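Local coordinates for protein transcriptional repressor PadR (Bacillus cereus, PDB 6JYI) that probably binds DNA as a transcriptional repressor of the PadR family, pairing a winged helix-turn-helix domain with long helices that help join two subunits, at residues A[8-13]-A[82-87]; A[51-54]-A[58-61]; A[63-66]-A[70-73]; A[126-131]-A[162-167]; A[133-138]-A[152-157]. All blocks are in the same frame, centred on the assembly; numbering follows the deposited sequence.

Along the chain, contacts 1 to 3 come first, with contacts 2 and 3 nested inside the loop that contact 1 closes; contacts 4 and 5 follow, with contact 5 nested inside contact 4. The first three build the winged helix-turn-helix domain: contact 1 joins helices 8-19 and 79-89, contact 2 ties helix 46-55 to strand 59-64, and contact 3 lies farther along the same two-stranded sheet, its centre about 18 Å from that of contact 2. Contacts 4 and 5, centres about 13 Å apart, both pair helix 114-142 with helix 148-175. Contacts 1, 4 and 5 reach the second subunit, so dimer packing involves both the presumed DNA-binding half and the long helices.

Contact 1 (A[8-13]-A[82-87]); sequences KGRDVV and REEFYQ
In the winged helix-turn-helix domain, the first helix, 8-19, meets the helix that follows the wing, 79-89, through a salt bridge between Arg10 and Glu84. Glu84 reaches across with CG anti to its backbone N (chi1 179°) and the rest of the chain extended. Its carboxylate is gripped side-on: Arg10 NE bonds Glu84 OE2 at 2.9 Å, and Arg10 NH2 bonds Glu84 OE1, also at 2.9 Å. Both oxygens use their syn lone pairs, and the guanidinium and carboxylate planes are only 16° apart. Arg10 is shared, because NH2 also salt-bridges Glu56.

Asp11 brings a second negative charge, with OD1 3.9 Å from Glu84 OE2. A water sits between them, 2.8 Å from Asp11 OD1 and 2.6 Å from Glu84 OE2, placed to donate to either, which probably eases the repulsion. Next to Glu84, the edge of the Phe85 ring faces the backbone, CD1 lying 4.0 Å from Asp11 O.

The two helix segments cross with their axes 9.6 Å apart and their directions at 117°. Helix 46-55 supports Arg10 through Gln52 and Leu53, Phe85 packs on Met18 farther along helix 8-19, and Phe108 of the second subunit meets the Phe85 ring edge-to-face.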
# COMPACT_ATOMS: atom_id res chain seq x y z
N LYS A 8 4.36 12.75 -6.10
CA LYS A 8 2.92 12.68 -5.88
C LYS A 8 2.49 13.03 -4.46
O LYS A 8 1.36 13.49 -4.26
CB LYS A 8 2.46 11.28 -6.25
CG LYS A 8 1.12 11.17 -6.81
CD LYS A 8 0.98 9.87 -7.66
CE LYS A 8 1.45 10.06 -9.11
NZ LYS A 8 1.29 8.81 -9.90
N GLY A 9 3.37 12.82 -3.48
CA GLY A 9 3.17 13.33 -2.13
C GLY A 9 2.74 14.79 -2.08
O GLY A 9 1.90 15.14 -1.26
N ARG A 10 3.32 15.63 -2.92
CA ARG A 10 2.97 17.05 -2.99
C ARG A 10 1.47 17.23 -3.38
O ARG A 10 0.78 18.11 -2.87
CB ARG A 10 3.84 17.74 -4.02
CG ARG A 10 5.32 17.75 -3.70
CD ARG A 10 6.14 17.96 -4.96
NE ARG A 10 5.81 19.20 -5.69
CZ ARG A 10 6.52 20.33 -5.65
NH1 ARG A 10 7.61 20.42 -4.90
NH2 ARG A 10 6.13 21.39 -6.37
N ASP A 11 0.99 16.37 -4.26
CA ASP A 11 -0.43 16.47 -4.72
C ASP A 11 -1.43 16.03 -3.71
O ASP A 11 -2.57 16.49 -3.76
CB ASP A 11 -0.60 15.71 -6.01
CG ASP A 11 0.38 16.12 -7.00
OD1 ASP A 11 0.37 17.32 -7.31
OD2 ASP A 11 1.22 15.30 -7.44
N VAL A 12 -1.03 15.18 -2.75
CA VAL A 12 -1.89 14.90 -1.63
C VAL A 12 -2.20 16.20 -0.88
O VAL A 12 -3.37 16.51 -0.60
CB VAL A 12 -1.30 13.88 -0.62
CG1 VAL A 12 -2.22 13.73 0.56
CG2 VAL A 12 -1.00 12.49 -1.26
N VAL A 13 -1.15 16.97 -0.59
CA VAL A 13 -1.29 18.24 0.11
C VAL A 13 -2.03 19.25 -0.72
O VAL A 13 -2.97 19.87 -0.24
CB VAL A 13 0.09 18.79 0.55
CG1 VAL A 13 -0.04 20.20 1.12
CG2 VAL A 13 0.73 17.80 1.57
N ARG A 82 -2.78 25.16 -7.84
CA ARG A 82 -3.96 24.65 -8.54
C ARG A 82 -3.51 24.00 -9.85
O ARG A 82 -3.94 22.88 -10.22
CB ARG A 82 -5.02 25.73 -8.79
CG ARG A 82 -5.63 26.31 -7.51
CD ARG A 82 -6.86 27.18 -7.73
NE ARG A 82 -7.48 27.47 -6.45
CZ ARG A 82 -7.14 28.46 -5.64
NH1 ARG A 82 -6.21 29.37 -6.00
NH2 ARG A 82 -7.74 28.57 -4.45
N GLU A 83 -2.60 24.68 -10.55
CA GLU A 83 -2.12 24.19 -11.80
C GLU A 83 -1.35 22.86 -11.66
O GLU A 83 -1.55 21.92 -12.44
CB GLU A 83 -1.26 25.27 -12.47
CG GLU A 83 -0.97 24.96 -13.89
CD GLU A 83 -2.20 24.98 -14.81
OE1 GLU A 83 -3.20 25.70 -14.54
OE2 GLU A 83 -2.16 24.25 -15.83
N GLU A 84 -0.44 22.78 -10.68
CA GLU A 84 0.25 21.53 -10.39
C GLU A 84 -0.78 20.43 -10.05
O GLU A 84 -0.70 19.32 -10.56
CB GLU A 84 1.25 21.69 -9.24
CG GLU A 84 1.97 20.38 -8.91
CD GLU A 84 3.11 20.52 -7.92
OE1 GLU A 84 3.56 21.66 -7.65
OE2 GLU A 84 3.59 19.46 -7.46
N PHE A 85 -1.75 20.73 -9.19
CA PHE A 85 -2.76 19.71 -8.85
C PHE A 85 -3.51 19.22 -10.11
O PHE A 85 -3.62 18.00 -10.36
CB PHE A 85 -3.79 20.24 -7.88
CG PHE A 85 -4.83 19.22 -7.54
CD1 PHE A 85 -4.49 18.09 -6.82
CD2 PHE A 85 -6.13 19.36 -8.01
CE1 PHE A 85 -5.46 17.11 -6.54
CE2 PHE A 85 -7.10 18.39 -7.69
CZ PHE A 85 -6.74 17.30 -6.99
N TYR A 86 -3.99 20.16 -10.92
CA TYR A 86 -4.73 19.77 -12.10
C TYR A 86 -3.87 19.01 -13.12
O TYR A 86 -4.36 18.08 -13.76
CB TYR A 86 -5.49 20.92 -12.74
CG TYR A 86 -6.82 21.23 -12.10
CD1 TYR A 86 -7.89 20.32 -12.18
CD2 TYR A 86 -7.02 22.40 -11.39
CE1 TYR A 86 -9.11 20.61 -11.60
CE2 TYR A 86 -8.25 22.69 -10.80
CZ TYR A 86 -9.27 21.79 -10.88
OH TYR A 86 -10.50 22.08 -10.35
N GLN A 87 -2.59 19.35 -13.21
CA GLN A 87 -1.68 18.56 -14.04
C GLN A 87 -1.57 17.13 -13.51
O GLN A 87 -1.63 16.17 -14.30
CB GLN A 87 -0.32 19.24 -14.14
CG GLN A 87 -0.30 20.47 -15.11
CD GLN A 87 1.06 21.19 -15.16
OE1 GLN A 87 2.00 20.84 -14.43
NE2 GLN A 87 1.16 22.19 -16.02
O HOH W 1 2.81 17.37 -8.75

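Contact 2 (A[51-54]-A[58-61]); sequences RQLE and KIKK
Leu53 O receives the Lys58 amide near the end of helix 46-55, where a short turn leads into strand 59-64: Lys58 N to Leu53 O is 2.9 Å, with an N-H...O angle of 150°. A weak second bond from Ile59 N reaches the same oxygen at 3.5 Å, so one carbonyl holds two consecutive amides of the returning chain. Beside these bonds the side chains close up. Leu53 CD2 lies against the CB and CG of Lys58, the two side chains set roughly perpendicular, while Leu53 CB rests 3.8 Å from Ile59 CG1.

Ile59 puts CG1 between its backbone N and carbonyl carbon (chi1 70°), a crowded position that brings this branch 3.7 Å from Glu54 CG. On the backbone side, Glu54 CA directs its hydrogen at Ile59 O in a nearly straight CA-H...O contact of 3.4 Å.

Two waters fill out the polar edges. One donates to both Glu54 O and Ile59 O; the other donates to Glu54 OE1 at 2.6 Å and accepts from Lys61 N at 2.9 Å. Glu54 itself is steadied from one turn back, Arg51 NE forming a salt bridge of 3.6 Å with Glu54 OE2.

Farther out, Ile59 packs on Leu14 and Leu17 of helix 8-19 and on Tyr75 of strand 72-77. Strand 59-64 is itself paired with strand 72-77, as in the backbone bonds of Lys60 with Phe76.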
# COMPACT_ATOMS: atom_id res chain seq x y z
N ARG A 51 6.60 23.33 3.46
CA ARG A 51 7.64 24.37 3.38
C ARG A 51 8.14 24.48 1.93
O ARG A 51 8.38 25.57 1.43
CB ARG A 51 8.79 24.07 4.34
CG ARG A 51 10.07 24.92 4.15
CD ARG A 51 9.85 26.46 3.96
NE ARG A 51 8.93 27.08 4.92
CZ ARG A 51 9.18 27.24 6.23
NH1 ARG A 51 10.31 26.78 6.77
NH2 ARG A 51 8.27 27.84 7.01
N GLN A 52 8.27 23.34 1.26
CA GLN A 52 8.76 23.34 -0.12
C GLN A 52 7.73 23.97 -1.07
O GLN A 52 8.07 24.78 -1.97
CB GLN A 52 9.08 21.92 -0.57
CG GLN A 52 9.68 21.85 -2.02
CD GLN A 52 10.91 22.72 -2.18
OE1 GLN A 52 11.74 22.83 -1.27
NE2 GLN A 52 11.05 23.35 -3.36
N LEU A 53 6.47 23.62 -0.85
CA LEU A 53 5.38 24.16 -1.66
C LEU A 53 5.30 25.68 -1.43
O LEU A 53 5.07 26.43 -2.37
CB LEU A 53 4.07 23.45 -1.34
CG LEU A 53 3.98 22.00 -1.81
CD1 LEU A 53 2.75 21.36 -1.19
CD2 LEU A 53 3.93 21.89 -3.38
N GLU A 54 5.53 26.13 -0.22
CA GLU A 54 5.51 27.57 0.04
C GLU A 54 6.71 28.22 -0.64
O GLU A 54 6.60 29.30 -1.24
CB GLU A 54 5.70 27.86 1.51
CG GLU A 54 4.62 27.41 2.43
CD GLU A 54 5.05 27.69 3.86
OE1 GLU A 54 5.12 28.88 4.21
OE2 GLU A 54 5.38 26.71 4.58
N LYS A 58 3.49 27.58 -4.47
CA LYS A 58 2.32 26.73 -4.77
C LYS A 58 1.25 26.89 -3.69
O LYS A 58 0.06 26.63 -3.94
CB LYS A 58 2.68 25.27 -4.83
CG LYS A 58 3.76 24.85 -5.77
CD LYS A 58 3.56 25.37 -7.13
CE LYS A 58 4.35 24.47 -8.11
NZ LYS A 58 5.23 25.26 -8.81
N ILE A 59 1.68 27.23 -2.49
CA ILE A 59 0.80 27.54 -1.40
C ILE A 59 1.36 28.75 -0.67
O ILE A 59 2.54 29.07 -0.84
CB ILE A 59 0.63 26.29 -0.43
CG1 ILE A 59 1.92 26.02 0.37
CG2 ILE A 59 0.23 25.02 -1.20
CD1 ILE A 59 1.80 24.85 1.34
N LYS A 60 0.54 29.36 0.18
CA LYS A 60 0.96 30.47 1.00
C LYS A 60 0.44 30.28 2.41
O LYS A 60 -0.67 29.84 2.59
CB LYS A 60 0.45 31.81 0.40
N LYS A 61 1.27 30.57 3.40
CA LYS A 61 0.85 30.48 4.80
C LYS A 61 0.41 31.89 5.23
O LYS A 61 1.19 32.81 5.08
CB LYS A 61 2.03 30.00 5.64
CG LYS A 61 1.71 29.66 7.09
CD LYS A 61 2.94 29.05 7.78
CE LYS A 61 2.88 29.25 9.27
NZ LYS A 61 4.21 29.59 9.89
O HOH W 2 4.16 31.04 -1.13
O HOH W 3 4.11 31.04 3.09

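Contact 3 (A[63-66]-A[70-73]); sequences VVMQ and PNKK
Val64 and Lys72 hold the strands together by backbone hydrogen bonds in both directions. Val64 N donates to Lys72 O at 2.8 Å, and Lys72 N returns a bond to Val64 O at 3.1 Å. They form an antiparallel hydrogen-bonded pair, and Val63 with Lys73 forms the neighbouring non-hydrogen-bonded pair, where the CA atoms come to 4.5 Å. A CA-H...O contact adds to the ladder, with Asn71 CA 3.3 Å from Val64 O.

Van der Waals contacts gather round the Asn71 carboxamide. Asn71 has CG anti to its carbonyl carbon (chi1 -66°), which places the amide against Met65, modelled as selenomethionine. Met65 CG lies against one face of the amide, 3.6 Å from Asn71 ND2 and about equally near OD1, and the bend at chi3 carries CE near the same nitrogen. Val63 CG1 approaches from the same side of the amide plane, 4.0 Å from Asn71 ND2. Val63 also packs loosely on Lys73, both being on one face of the sheet, while Val64 and Lys72 point to the other.

One polar atom goes without: Gln66 N is buried by the contact and has no partner in the model, just before the unmodelled residues 67-68.

Strands 59-64 and 72-77 make the exposed beta hairpin that is the wing of a winged helix-turn-helix domain, an element that in many relatives touches DNA.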
# COMPACT_ATOMS: atom_id res chain seq x y z
N VAL A 63 -1.89 34.51 8.14
CA VAL A 63 -2.50 34.71 9.44
C VAL A 63 -3.94 35.13 9.19
O VAL A 63 -4.19 36.24 8.72
CB VAL A 63 -1.76 35.79 10.25
CG1 VAL A 63 -2.37 35.92 11.63
CG2 VAL A 63 -0.28 35.46 10.37
N VAL A 64 -4.89 34.26 9.47
CA VAL A 64 -6.28 34.62 9.32
C VAL A 64 -6.65 35.29 10.63
O VAL A 64 -6.43 34.72 11.71
CB VAL A 64 -7.18 33.42 9.04
CG1 VAL A 64 -8.58 33.90 8.68
CG2 VAL A 64 -6.59 32.59 7.91
N MSE A 65 -7.16 36.52 10.52
CA MSE A 65 -7.48 37.39 11.65
C MSE A 65 -8.98 37.62 11.63
O MSE A 65 -9.59 37.70 10.57
CB MSE A 65 -6.77 38.75 11.52
CG MSE A 65 -5.25 38.68 11.77
SE MSE A 65 -4.27 40.37 11.46
CE MSE A 65 -4.09 40.99 13.38
N GLN A 66 -9.56 37.76 12.82
CA GLN A 66 -10.99 38.00 12.95
C GLN A 66 -11.32 38.79 14.22
O GLN A 66 -10.66 38.64 15.25
CB GLN A 66 -11.73 36.65 12.91
CG GLN A 66 -13.20 36.77 13.32
CD GLN A 66 -14.09 35.71 12.68
OE1 GLN A 66 -13.61 34.70 12.15
NE2 GLN A 66 -15.39 35.95 12.74
N PRO A 70 -9.44 34.10 18.11
CA PRO A 70 -8.00 33.86 18.04
C PRO A 70 -7.55 33.75 16.58
O PRO A 70 -8.22 33.09 15.77
CB PRO A 70 -7.83 32.53 18.78
CG PRO A 70 -9.20 31.86 18.76
CD PRO A 70 -10.20 32.84 18.22
N ASN A 71 -6.44 34.40 16.26
CA ASN A 71 -5.83 34.27 14.95
C ASN A 71 -5.41 32.82 14.69
O ASN A 71 -5.03 32.10 15.61
CB ASN A 71 -4.62 35.19 14.83
CG ASN A 71 -4.99 36.66 14.87
OD1 ASN A 71 -6.17 37.02 14.88
ND2 ASN A 71 -3.98 37.52 14.89
N LYS A 72 -5.50 32.39 13.45
CA LYS A 72 -5.15 31.03 13.10
C LYS A 72 -4.25 31.11 11.88
O LYS A 72 -4.59 31.83 10.92
CB LYS A 72 -6.45 30.28 12.82
CG LYS A 72 -6.39 28.77 12.65
CD LYS A 72 -7.83 28.23 12.69
CE LYS A 72 -8.01 26.90 11.94
NZ LYS A 72 -9.45 26.47 11.94
N LYS A 73 -3.10 30.43 11.88
CA LYS A 73 -2.28 30.39 10.67
C LYS A 73 -2.76 29.24 9.81
O LYS A 73 -2.94 28.12 10.30
CB LYS A 73 -0.78 30.29 10.96
CG LYS A 73 -0.20 31.49 11.75
CD LYS A 73 1.33 31.53 11.66
CE LYS A 73 1.97 32.52 12.65
NZ LYS A 73 1.99 32.06 14.09

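Contact 4 (A[126-131]-A[162-167]); sequences ERKEAY and SAQVET
Lys128 starts toward Gln164 with CG anti to its carbonyl carbon, and then kinks at chi2 (-88°) and chi4 (66°), so the chain folds over the gap between the helices and delivers NZ to the amide oxygen. Gln164, in contrast, runs extended beyond CG. The bond between them is short, 2.7 Å from Lys128 NZ to Gln164 OE1, and the ammonium approaches nearly along the C=O axis. The same oxygen also lies close to the aliphatic part of the lysine, 3.3 Å from Lys128 CD. Lys128 NZ has further partners in Glu124 and in Asp96 of the second subunit; the ammonium of this buried lysine thus has two carboxylates and an amide oxygen as partners, which would probably favour its charged form.

Next to this bond, Val165 presses into the helix surface. Its CG2 comes 3.4 Å from Lys128 CB, tighter than an ordinary carbon-carbon contact. The other branch, CG1, touches Glu129, whose OE2 stands 3.7 Å away, the glutamate side chain lying crosswise to the valine. That carboxylate is turned to use elsewhere, in a salt bridge with Lys169 one turn farther along helix 148-175.

The segments run roughly antiparallel, 9.4 Å between axes and 151° between directions. Across the dimer, Ala163 packs on its own counterpart and Gln164 on Ser160 of the second subunit. Such an antiparallel pairing of long C-terminal helices, with both helices reaching the second subunit, is consistent with the C-terminal dimerisation domain of PadR-family regulators.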
# COMPACT_ATOMS: atom_id res chain seq x y z
N GLU A 126 -7.78 -8.05 14.17
CA GLU A 126 -8.19 -7.00 15.11
C GLU A 126 -7.89 -5.62 14.52
O GLU A 126 -8.74 -4.72 14.57
CB GLU A 126 -7.53 -7.20 16.48
N ARG A 127 -6.70 -5.48 13.94
CA ARG A 127 -6.27 -4.26 13.25
C ARG A 127 -7.21 -3.83 12.13
O ARG A 127 -7.68 -2.71 12.13
CB ARG A 127 -4.87 -4.43 12.67
CG ARG A 127 -3.76 -4.33 13.70
CD ARG A 127 -2.38 -4.48 13.06
NE ARG A 127 -1.47 -5.20 13.96
CZ ARG A 127 -0.14 -5.26 13.83
NH1 ARG A 127 0.49 -4.64 12.81
NH2 ARG A 127 0.56 -5.95 14.71
N LYS A 128 -7.49 -4.73 11.19
CA LYS A 128 -8.34 -4.40 10.04
C LYS A 128 -9.78 -4.10 10.48
O LYS A 128 -10.41 -3.19 9.93
CB LYS A 128 -8.29 -5.49 8.96
CG LYS A 128 -6.89 -5.66 8.29
CD LYS A 128 -6.71 -4.74 7.12
CE LYS A 128 -5.24 -4.46 6.75
NZ LYS A 128 -4.51 -5.64 6.22
N GLU A 129 -10.27 -4.83 11.49
CA GLU A 129 -11.59 -4.57 12.07
C GLU A 129 -11.69 -3.14 12.63
O GLU A 129 -12.67 -2.43 12.38
CB GLU A 129 -11.96 -5.63 13.13
CG GLU A 129 -12.50 -6.94 12.49
CD GLU A 129 -12.85 -8.07 13.47
OE1 GLU A 129 -12.52 -8.00 14.69
OE2 GLU A 129 -13.45 -9.06 13.00
N ALA A 130 -10.66 -2.71 13.37
CA ALA A 130 -10.58 -1.35 13.91
C ALA A 130 -10.58 -0.28 12.79
O ALA A 130 -11.38 0.67 12.84
CB ALA A 130 -9.35 -1.19 14.80
N TYR A 131 -9.73 -0.46 11.78
CA TYR A 131 -9.66 0.45 10.60
C TYR A 131 -11.02 0.60 9.94
O TYR A 131 -11.43 1.71 9.55
CB TYR A 131 -8.75 -0.05 9.49
CG TYR A 131 -7.27 -0.27 9.78
CD1 TYR A 131 -6.59 0.42 10.78
CD2 TYR A 131 -6.55 -1.14 8.97
CE1 TYR A 131 -5.22 0.18 11.00
CE2 TYR A 131 -5.20 -1.39 9.17
CZ TYR A 131 -4.54 -0.74 10.19
OH TYR A 131 -3.18 -1.02 10.35
N SER A 162 -12.61 -5.74 4.58
CA SER A 162 -13.57 -6.72 5.05
C SER A 162 -13.30 -8.09 4.44
O SER A 162 -13.48 -9.12 5.10
CB SER A 162 -15.01 -6.27 4.77
OG SER A 162 -15.28 -5.07 5.49
N ALA A 163 -12.85 -8.11 3.20
CA ALA A 163 -12.58 -9.36 2.52
C ALA A 163 -11.31 -9.95 3.10
O ALA A 163 -11.23 -11.16 3.31
CB ALA A 163 -12.45 -9.14 1.03
N GLN A 164 -10.33 -9.10 3.40
CA GLN A 164 -9.11 -9.58 4.10
C GLN A 164 -9.44 -10.20 5.45
O GLN A 164 -8.95 -11.26 5.77
CB GLN A 164 -8.12 -8.45 4.32
CG GLN A 164 -7.48 -7.97 3.02
CD GLN A 164 -6.81 -6.64 3.18
OE1 GLN A 164 -6.32 -6.32 4.27
NE2 GLN A 164 -6.81 -5.83 2.13
N VAL A 165 -10.27 -9.51 6.25
CA VAL A 165 -10.73 -10.04 7.55
C VAL A 165 -11.41 -11.41 7.42
O VAL A 165 -11.04 -12.35 8.13
CB VAL A 165 -11.64 -9.03 8.28
CG1 VAL A 165 -12.32 -9.69 9.50
CG2 VAL A 165 -10.81 -7.79 8.69
N GLU A 166 -12.40 -11.51 6.52
CA GLU A 166 -13.13 -12.77 6.29
C GLU A 166 -12.15 -13.90 5.97
O GLU A 166 -12.20 -14.96 6.58
CB GLU A 166 -14.14 -12.65 5.14
CG GLU A 166 -15.34 -11.70 5.38
N THR A 167 -11.24 -13.63 5.04
CA THR A 167 -10.26 -14.62 4.62
C THR A 167 -9.41 -15.08 5.80
O THR A 167 -9.24 -16.27 6.01
CB THR A 167 -9.35 -14.09 3.50
OG1 THR A 167 -10.12 -13.89 2.32
CG2 THR A 167 -8.24 -15.08 3.19

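Contact 5 (A[133-138]-A[152-157]); sequences ADLRLK and ISLDVG
The flat group that takes part is the peptide joining Leu135 to Arg136: the methyl CD1 of Leu154 sits over one of its faces, 4.1 Å from Arg136 N.

Apolar packing does the rest. Leu154 CD1 is the atom that enters, reaching Leu135 CG at 3.7 Å and Leu135 CD2 at 4.1 Å, while the two side chains lie alongside each other, pointing opposite ways. Both leucines carry CG anti to the backbone N, with chi1 -156° for Leu135 and 174° for Leu154, and this throws their branches into the space between the helices. Here the hairpin of helix 114-142 and helix 148-175 nears its turn, the CA atoms of Arg136 and Leu154 standing 7.3 Å apart.

On helix 148-175, Ser153 OG binds Tyr139 OH and thereby ties the two helices again. Ile152 and Val156 pack on Leu168 and Leu103 of the second subunit, respectively, and Asp155 makes a salt bridge with Lys171 of that subunit.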
# COMPACT_ATOMS: atom_id res chain seq x y z
N ALA A 133 -14.13 0.13 11.22
CA ALA A 133 -14.88 1.02 12.15
C ALA A 133 -14.42 2.49 12.16
O ALA A 133 -15.22 3.40 12.10
CB ALA A 133 -14.83 0.45 13.57
N ASP A 134 -13.12 2.72 12.24
CA ASP A 134 -12.63 4.10 12.28
C ASP A 134 -13.14 4.88 11.03
O ASP A 134 -13.87 5.87 11.14
CB ASP A 134 -11.09 4.09 12.33
CG ASP A 134 -10.50 5.31 13.04
OD1 ASP A 134 -10.97 5.68 14.15
OD2 ASP A 134 -9.55 5.90 12.47
N LEU A 135 -12.82 4.32 9.87
CA LEU A 135 -12.82 5.03 8.59
C LEU A 135 -14.14 5.70 8.25
O LEU A 135 -14.17 6.84 7.83
CB LEU A 135 -12.42 4.06 7.48
CG LEU A 135 -11.82 4.61 6.20
CD1 LEU A 135 -10.75 5.67 6.49
CD2 LEU A 135 -11.26 3.46 5.38
N ARG A 136 -15.23 4.98 8.45
CA ARG A 136 -16.57 5.49 8.14
C ARG A 136 -16.79 6.85 8.86
O ARG A 136 -17.08 7.89 8.24
CB ARG A 136 -17.63 4.42 8.53
CG ARG A 136 -17.06 2.90 8.57
CD ARG A 136 -18.14 1.79 8.73
NE ARG A 136 -18.65 1.28 7.44
CZ ARG A 136 -18.95 -0.00 7.17
NH1 ARG A 136 -18.79 -0.97 8.07
NH2 ARG A 136 -19.41 -0.33 5.96
N LEU A 137 -16.60 6.84 10.16
CA LEU A 137 -16.80 8.02 10.99
C LEU A 137 -15.86 9.19 10.59
O LEU A 137 -16.26 10.37 10.55
CB LEU A 137 -16.59 7.64 12.44
CG LEU A 137 -17.83 7.08 13.17
CD1 LEU A 137 -17.51 6.97 14.65
CD2 LEU A 137 -19.09 7.93 12.95
N LYS A 138 -14.63 8.86 10.24
CA LYS A 138 -13.69 9.88 9.79
C LYS A 138 -14.09 10.53 8.45
O LYS A 138 -13.86 11.71 8.27
CB LYS A 138 -12.29 9.28 9.71
CG LYS A 138 -11.77 8.78 11.06
CD LYS A 138 -11.93 9.79 12.16
CE LYS A 138 -11.12 9.44 13.39
NZ LYS A 138 -11.57 10.27 14.51
N ILE A 152 -16.42 6.42 -3.30
CA ILE A 152 -15.73 5.22 -3.86
C ILE A 152 -14.46 4.89 -3.05
O ILE A 152 -14.24 3.72 -2.72
CB ILE A 152 -15.43 5.35 -5.37
CG1 ILE A 152 -16.73 5.56 -6.13
CG2 ILE A 152 -14.64 4.10 -5.92
CD1 ILE A 152 -16.57 5.86 -7.63
N SER A 153 -13.66 5.89 -2.69
CA SER A 153 -12.42 5.61 -1.93
C SER A 153 -12.72 4.91 -0.63
O SER A 153 -12.06 3.94 -0.27
CB SER A 153 -11.52 6.86 -1.71
OG SER A 153 -12.13 7.86 -0.93
N LEU A 154 -13.74 5.39 0.10
CA LEU A 154 -14.18 4.74 1.32
C LEU A 154 -14.66 3.33 1.09
O LEU A 154 -14.22 2.39 1.79
CB LEU A 154 -15.31 5.55 1.98
CG LEU A 154 -16.02 4.99 3.19
CD1 LEU A 154 -15.02 4.74 4.34
CD2 LEU A 154 -17.20 5.95 3.62
N ASP A 155 -15.60 3.17 0.17
CA ASP A 155 -16.27 1.87 0.01
C ASP A 155 -15.31 0.82 -0.55
O ASP A 155 -15.40 -0.34 -0.19
CB ASP A 155 -17.46 1.99 -0.92
CG ASP A 155 -18.58 2.81 -0.31
OD1 ASP A 155 -18.42 3.30 0.82
OD2 ASP A 155 -19.61 2.96 -0.99
N VAL A 156 -14.39 1.22 -1.41
CA VAL A 156 -13.39 0.27 -1.90
C VAL A 156 -12.49 -0.20 -0.75
O VAL A 156 -12.23 -1.42 -0.58
CB VAL A 156 -12.61 0.83 -3.10
CG1 VAL A 156 -11.48 -0.10 -3.53
CG2 VAL A 156 -13.57 1.03 -4.28
N GLY A 157 -12.09 0.75 0.09
CA GLY A 157 -11.28 0.42 1.24
C GLY A 157 -11.92 -0.52 2.20
O GLY A 157 -11.31 -1.52 2.59